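Local atomic coordinates of alpha-amylase G-6 (Bacillus halodurans, PDB entry 2C3G), a protein that probably binds starch through this family 26 carbohydrate-binding module, one piece of a longer bacterial amylase. Residues A[62-67]-A[90-95]. Sequence-based numbering, arbitrary orientation.
With CD (cadmium ion), chain C.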
loop_
_atom_site.group_PDB
_atom_site.type_symbol
_atom_site.label_atom_id
_atom_site.label_comp_id
_atom_site.label_asym_id
_atom_site.label_seq_id
_atom_site.Cartn_x
_atom_site.Cartn_y
_atom_site.Cartn_z
ATOM N N LEU A 62 -4.941 -2.780 4.287
ATOM C CA LEU A 62 -4.694 -2.235 2.945
ATOM C C LEU A 62 -5.026 -3.103 1.715
ATOM O O LEU A 62 -4.987 -4.328 1.742
ATOM C CB LEU A 62 -3.266 -1.664 2.850
ATOM C CG LEU A 62 -2.062 -2.624 2.864
ATOM C CD1 LEU A 62 -1.813 -3.203 1.477
ATOM C CD2 LEU A 62 -0.833 -1.915 3.405
ATOM N N LEU A 63 -5.352 -2.426 0.626
ATOM C CA LEU A 63 -5.460 -3.078 -0.677
ATOM C C LEU A 63 -4.724 -2.236 -1.715
ATOM O O LEU A 63 -4.678 -1.021 -1.611
ATOM C CB LEU A 63 -6.929 -3.237 -1.100
ATOM C CG LEU A 63 -7.882 -4.054 -0.226
ATOM C CD1 LEU A 63 -8.828 -3.129 0.542
ATOM C CD2 LEU A 63 -8.671 -5.027 -1.058
ATOM N N PHE A 64 -4.161 -2.905 -2.711
ATOM C CA PHE A 64 -3.647 -2.255 -3.911
ATOM C C PHE A 64 -4.754 -2.201 -4.954
ATOM O O PHE A 64 -5.613 -3.085 -5.003
ATOM C CB PHE A 64 -2.435 -3.023 -4.448
ATOM C CG PHE A 64 -1.358 -3.207 -3.423
ATOM C CD1 PHE A 64 -0.610 -2.116 -2.991
ATOM C CD2 PHE A 64 -1.130 -4.452 -2.849
ATOM C CE1 PHE A 64 0.375 -2.267 -2.009
ATOM C CE2 PHE A 64 -0.138 -4.620 -1.868
ATOM C CZ PHE A 64 0.610 -3.527 -1.443
ATOM N N LYS A 65 -4.736 -1.148 -5.766
ATOM C CA LYS A 65 -5.680 -0.962 -6.860
ATOM C C LYS A 65 -5.096 -0.071 -7.959
ATOM O O LYS A 65 -4.168 0.696 -7.716
ATOM C CB LYS A 65 -6.982 -0.347 -6.344
ATOM C CG LYS A 65 -6.865 1.035 -5.740
ATOM C CD LYS A 65 -8.220 1.534 -5.239
ATOM C CE LYS A 65 -9.169 1.823 -6.381
ATOM N NZ LYS A 65 -8.869 3.114 -7.018
ATOM N N ASP A 66 -5.635 -0.168 -9.169
ATOM C CA ASP A 66 -5.331 0.862 -10.164
ATOM C C ASP A 66 -6.499 1.825 -10.340
ATOM O O ASP A 66 -7.499 1.724 -9.625
ATOM C CB ASP A 66 -4.778 0.295 -11.498
ATOM C CG ASP A 66 -5.736 -0.645 -12.226
ATOM O OD1 ASP A 66 -6.962 -0.596 -12.016
ATOM O OD2 ASP A 66 -5.322 -1.472 -13.067
ATOM N N ARG A 67 -6.369 2.764 -11.273
ATOM C CA ARG A 67 -7.411 3.770 -11.488
ATOM C C ARG A 67 -8.576 3.188 -12.285
ATOM O O ARG A 67 -9.554 3.879 -12.561
ATOM C CB ARG A 67 -6.850 5.031 -12.167
ATOM C CG ARG A 67 -7.207 6.324 -11.439
ATOM C CD ARG A 67 -7.755 7.454 -12.328
ATOM N NE ARG A 67 -9.042 7.958 -11.836
ATOM C CZ ARG A 67 -9.927 8.664 -12.553
ATOM N NH1 ARG A 67 -9.679 8.983 -13.823
ATOM N NH2 ARG A 67 -11.069 9.050 -11.991
ATOM N N GLY A 90 3.416 -10.554 -4.250
ATOM C CA GLY A 90 2.675 -11.799 -4.214
ATOM C C GLY A 90 2.917 -12.450 -2.866
ATOM O O GLY A 90 2.105 -13.234 -2.398
ATOM N N GLU A 91 4.045 -12.127 -2.245
ATOM C CA GLU A 91 4.280 -12.435 -0.830
ATOM C C GLU A 91 4.856 -11.174 -0.189
ATOM O O GLU A 91 5.409 -10.319 -0.886
ATOM C CB GLU A 91 5.245 -13.613 -0.659
ATOM C CG GLU A 91 5.602 -13.956 0.788
ATOM C CD GLU A 91 4.378 -14.405 1.611
ATOM O OE1 GLU A 91 3.981 -15.592 1.422
ATOM O OE2 GLU A 91 3.817 -13.584 2.411
ATOM N N TRP A 92 4.688 -11.043 1.133
ATOM C CA TRP A 92 5.287 -9.960 1.886
ATOM C C TRP A 92 6.731 -10.238 2.309
ATOM O O TRP A 92 7.070 -11.330 2.787
ATOM C CB TRP A 92 4.439 -9.621 3.093
ATOM C CG TRP A 92 3.156 -8.926 2.742
ATOM C CD1 TRP A 92 1.935 -9.496 2.624
ATOM C CD2 TRP A 92 2.971 -7.522 2.481
ATOM N NE1 TRP A 92 0.987 -8.549 2.306
ATOM C CE2 TRP A 92 1.593 -7.321 2.219
ATOM C CE3 TRP A 92 3.818 -6.410 2.472
ATOM C CZ2 TRP A 92 1.059 -6.067 1.926
ATOM C CZ3 TRP A 92 3.292 -5.172 2.190
ATOM C CH2 TRP A 92 1.914 -5.003 1.914
ATOM N N HIS A 93 7.575 -9.231 2.107
ATOM C CA HIS A 93 8.965 -9.240 2.570
ATOM C C HIS A 93 9.188 -7.932 3.301
ATOM O O HIS A 93 8.648 -6.903 2.876
ATOM C CB HIS A 93 9.964 -9.277 1.397
ATOM C CG HIS A 93 9.794 -10.435 0.471
ATOM N ND1 HIS A 93 10.609 -11.553 0.520
ATOM C CD2 HIS A 93 8.952 -10.626 -0.575
ATOM C CE1 HIS A 93 10.243 -12.396 -0.429
ATOM N NE2 HIS A 93 9.241 -11.858 -1.105
ATOM N N VAL A 94 9.997 -7.967 4.371
ATOM C CA VAL A 94 10.384 -6.748 5.096
ATOM C C VAL A 94 11.403 -5.885 4.369
ATOM O O VAL A 94 11.239 -4.660 4.326
ATOM C CB VAL A 94 10.853 -7.003 6.573
ATOM C CG1 VAL A 94 9.819 -7.831 7.307
ATOM C CG2 VAL A 94 12.275 -7.658 6.634
ATOM N N ASP A 95 12.452 -6.522 3.828
ATOM C CA ASP A 95 13.390 -5.872 2.914
ATOM C C ASP A 95 13.143 -6.309 1.463
ATOM O O ASP A 95 12.553 -7.360 1.214
ATOM C CB ASP A 95 14.854 -6.158 3.289
ATOM C CG ASP A 95 15.101 -6.183 4.807
ATOM O OD1 ASP A 95 14.769 -5.188 5.511
ATOM O OD2 ASP A 95 15.636 -7.167 5.366
HETATM CD CD CD C . 8.650 -12.654 -3.218
HETATM O O HOH W 1 10.822 -13.252 -3.582
#
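W92 reaches across the module's interior with the far rim of its indole and meets L62 and F64, two buried residues of strand 59-66. The side chains come from opposite directions: CH2 of W92 lies 3.9 Å from CZ of F64, at the edge of the phenyl ring and near its plane. CD1 of L62 comes to the indole's edge, 4.1 Å from CZ2 of W92. That same methyl also covers one face of the F64 ring, 3.8 Å above its plane and offset toward the rim, so leucine fills the corner between two aromatics. With CA of L62 and CA of W92 12.7 Å apart, the broad indole suits the gap, its far rim reaching both partners. F11 stacks on F64, and F80 meets W92 edge-to-face, extending the aromatic core.

On either side of W92, itself partly exposed, the chain is polar and E91 is open to solvent. OE2 of E91 accepts a hydrogen bond from the backbone N of W92, 3.0 Å away, from the anti side and 24° out of the carboxylate plane. NE2 of H93 binds a cadmium ion at 2.3 Å, together with D89 and a water. The contact joins edge strand 92-93 of one sheet to the central strand of the three-stranded antiparallel sheet facing it and forms part of the hydrophobic core between the sheets, as in beta-sandwich carbohydrate-binding modules.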